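Local coordinates for protein NAD nucleotidase (Haemophilus influenzae, PDB 3ZU0) that degrades NAD to adenosine and nicotinamide riboside, acting both as a pyrophosphatase and as a broad 5'-nucleotidase most active on AMP, at residues 372-377 and 461-466. Numbering follows the deposited sequence.
Sequences NRIPNK and GSTGAF. With A12 (phosphomethylphosphonic acid adenosyl ester), chain F.
In the substrate pocket of the 5'-nucleotidase C-terminal domain, Arg373 reaches across Thr463 and Gly464 to the alpha-phosphonate (PA) of the bound ADP analogue A12 (phosphomethylphosphonic acid adenosyl ester). Its side chain runs extended from CG to NE, which carries the guanidinium past the short 3-10 turn 463-465. There NH1 donates to A12 O2A at 2.9 Å and NH2 to A12 O1A, a two-pronged grip on one phosphonate group. NH1 also donates to Thr463 OG1 (3.1 Å, 163° at the hydrogen), which lies nearly in the guanidinium plane. Gly464 CA sits 3.3 Å above that plane, offset toward its rim, and Gly464 O lies 3.4 Å from A12 O2' of the ribose. Next to it, Ser462 OG accepts from Gly464 N (2.9 Å), forming an ST turn, and lies 2.9 Å from A12 O3' with its chi1 of 165° setting the hydroxyl anti to the backbone N. Behind the pocket the contact turns apolar. Ile374 CG1 packs on Phe466 CD2 at 3.9 Å, and Pro375 CD makes an off-centre CH-pi contact 4.2 Å from the Phe466 ring centroid. Phe569 of strand 567-569 meets the same ring edge-to-face. Arg413, which also hydrogen-bonds A12 through NH2, brings a second guanidinium close to Arg373, and the anionic analogue that both bind probably offsets their charges. With Thr463 fixing NH1 from the protein side, the arginine is held flat and aimed at the alpha group of this analogue, consistent with its role in binding substrate.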
loop_
_atom_site.group_PDB
_atom_site.type_symbol
_atom_site.label_atom_id
_atom_site.label_comp_id
_atom_site.label_asym_id
_atom_site.label_seq_id
_atom_site.Cartn_x
_atom_site.Cartn_y
_atom_site.Cartn_z
ATOM N N ASN A 372 17.433 -6.070 29.070
ATOM C CA ASN A 372 17.017 -7.275 29.797
ATOM C C ASN A 372 15.669 -7.868 29.368
ATOM O O ASN A 372 15.101 -8.736 30.059
ATOM C CB ASN A 372 16.951 -6.977 31.296
ATOM C CG ASN A 372 18.307 -6.644 31.887
ATOM O OD1 ASN A 372 19.165 -7.507 31.988
ATOM N ND2 ASN A 372 18.497 -5.395 32.295
ATOM N N ARG A 373 15.154 -7.423 28.231
ATOM C CA ARG A 373 13.856 -7.896 27.767
ATOM C C ARG A 373 13.794 -9.412 27.586
ATOM O O ARG A 373 12.799 -10.040 27.944
ATOM C CB ARG A 373 13.462 -7.195 26.472
ATOM C CG ARG A 373 13.029 -5.747 26.696
ATOM C CD ARG A 373 12.811 -5.017 25.366
ATOM N NE ARG A 373 12.289 -3.675 25.600
ATOM C CZ ARG A 373 11.904 -2.835 24.645
ATOM N NH1 ARG A 373 11.995 -3.194 23.374
ATOM N NH2 ARG A 373 11.440 -1.628 24.969
ATOM N N ILE A 374 14.861 -9.990 27.042
ATOM C CA ILE A 374 14.906 -11.426 26.740
ATOM C C ILE A 374 15.961 -12.115 27.582
ATOM O O ILE A 374 17.128 -11.716 27.563
ATOM C CB ILE A 374 15.204 -11.661 25.247
ATOM C CG1 ILE A 374 14.090 -11.027 24.405
ATOM C CG2 ILE A 374 15.325 -13.153 24.960
ATOM C CD1 ILE A 374 14.265 -11.195 22.901
ATOM N N PRO A 375 15.560 -13.149 28.340
ATOM C CA PRO A 375 16.521 -13.737 29.268
ATOM C C PRO A 375 17.641 -14.397 28.499
ATOM O O PRO A 375 17.415 -14.855 27.381
ATOM C CB PRO A 375 15.707 -14.815 29.990
ATOM C CG PRO A 375 14.283 -14.439 29.786
ATOM C CD PRO A 375 14.248 -13.809 28.417
ATOM N N ASN A 376 18.826 -14.432 29.094
ATOM C CA ASN A 376 19.921 -15.263 28.594
ATOM C C ASN A 376 20.545 -14.811 27.279
ATOM O O ASN A 376 21.246 -15.587 26.634
ATOM C CB ASN A 376 19.470 -16.721 28.497
ATOM C CG ASN A 376 19.701 -17.473 29.788
ATOM O OD1 ASN A 376 20.720 -17.257 30.454
ATOM N ND2 ASN A 376 18.761 -18.341 30.163
ATOM N N LYS A 377 20.296 -13.565 26.887
ATOM C CA LYS A 377 20.910 -13.021 25.683
ATOM C C LYS A 377 22.104 -12.173 26.076
ATOM O O LYS A 377 22.247 -11.784 27.236
ATOM C CB LYS A 377 19.919 -12.155 24.895
ATOM C CG LYS A 377 18.824 -12.922 24.192
ATOM C CD LYS A 377 19.330 -13.470 22.882
ATOM C CE LYS A 377 18.188 -14.079 22.080
ATOM N NZ LYS A 377 18.584 -14.316 20.668
ATOM N N GLY A 461 9.071 -8.907 15.067
ATOM C CA GLY A 461 8.969 -7.507 15.460
ATOM C C GLY A 461 9.857 -7.109 16.619
ATOM O O GLY A 461 11.043 -7.414 16.634
ATOM N N SER A 462 9.259 -6.446 17.605
ATOM C CA SER A 462 9.983 -5.810 18.706
ATOM C C SER A 462 10.239 -6.713 19.910
ATOM O O SER A 462 9.356 -7.456 20.360
ATOM C CB SER A 462 9.204 -4.586 19.193
ATOM O OG SER A 462 9.675 -4.130 20.464
ATOM N N THR A 463 11.444 -6.604 20.462
ATOM C CA THR A 463 11.790 -7.319 21.674
ATOM C C THR A 463 10.851 -6.959 22.834
ATOM O O THR A 463 10.707 -7.731 23.768
ATOM C CB THR A 463 13.251 -7.077 22.085
ATOM O OG1 THR A 463 13.478 -5.677 22.254
ATOM C CG2 THR A 463 14.229 -7.632 21.019
ATOM N N GLY A 464 10.218 -5.795 22.774
ATOM C CA GLY A 464 9.332 -5.361 23.844
ATOM C C GLY A 464 8.144 -6.288 24.036
ATOM O O GLY A 464 7.428 -6.186 25.026
ATOM N N ALA A 465 7.933 -7.202 23.092
ATOM C CA ALA A 465 6.792 -8.112 23.163
ATOM C C ALA A 465 7.008 -9.225 24.171
ATOM O O ALA A 465 6.064 -9.890 24.565
ATOM C CB ALA A 465 6.495 -8.716 21.808
ATOM N N PHE A 466 8.251 -9.449 24.574
ATOM C CA PHE A 466 8.521 -10.642 25.351
ATOM C C PHE A 466 7.679 -10.673 26.634
ATOM O O PHE A 466 7.598 -9.685 27.355
ATOM C CB PHE A 466 10.000 -10.784 25.648
ATOM C CG PHE A 466 10.399 -12.199 25.944
ATOM C CD1 PHE A 466 10.296 -12.701 27.231
ATOM C CD2 PHE A 466 10.829 -13.036 24.931
ATOM C CE1 PHE A 466 10.634 -13.999 27.508
ATOM C CE2 PHE A 466 11.172 -14.345 25.206
ATOM C CZ PHE A 466 11.078 -14.830 26.501
HETATM P PB A12 F . 11.982 3.014 21.889
HETATM O O1B A12 F . 13.155 2.722 22.897
HETATM O O2B A12 F . 10.781 3.400 22.726
HETATM O O3B A12 F . 12.332 4.129 20.982
HETATM P PA A12 F . 10.825 0.301 21.796
HETATM O O1A A12 F . 10.937 0.670 23.291
HETATM O O2A A12 F . 11.180 -1.160 21.408
HETATM C C3A A12 F . 11.591 1.604 21.012
HETATM O "O5'" A12 F . 9.334 0.852 21.439
HETATM C "C5'" A12 F . 8.339 -0.067 21.142
HETATM C "C4'" A12 F . 7.895 -0.937 22.202
HETATM O "O4'" A12 F . 7.251 -0.103 23.206
HETATM C "C3'" A12 F . 6.771 -1.778 21.772
HETATM O "O3'" A12 F . 7.139 -2.897 21.078
HETATM C "C2'" A12 F . 6.083 -2.115 23.050
HETATM O "O2'" A12 F . 6.657 -3.198 23.660
HETATM C "C1'" A12 F . 6.273 -0.883 23.862
HETATM N N9 A12 F . 5.042 -0.146 23.942
HETATM C C8 A12 F . 4.647 0.854 23.116
HETATM N N7 A12 F . 3.447 1.250 23.527
HETATM C C5 A12 F . 3.066 0.511 24.635
HETATM C C6 A12 F . 1.929 0.497 25.489
HETATM N N6 A12 F . 0.829 1.347 25.315
HETATM N N1 A12 F . 1.916 -0.366 26.491
HETATM C C2 A12 F . 2.913 -1.214 26.697
HETATM N N3 A12 F . 4.005 -1.238 25.917
HETATM C C4 A12 F . 4.088 -0.382 24.890
#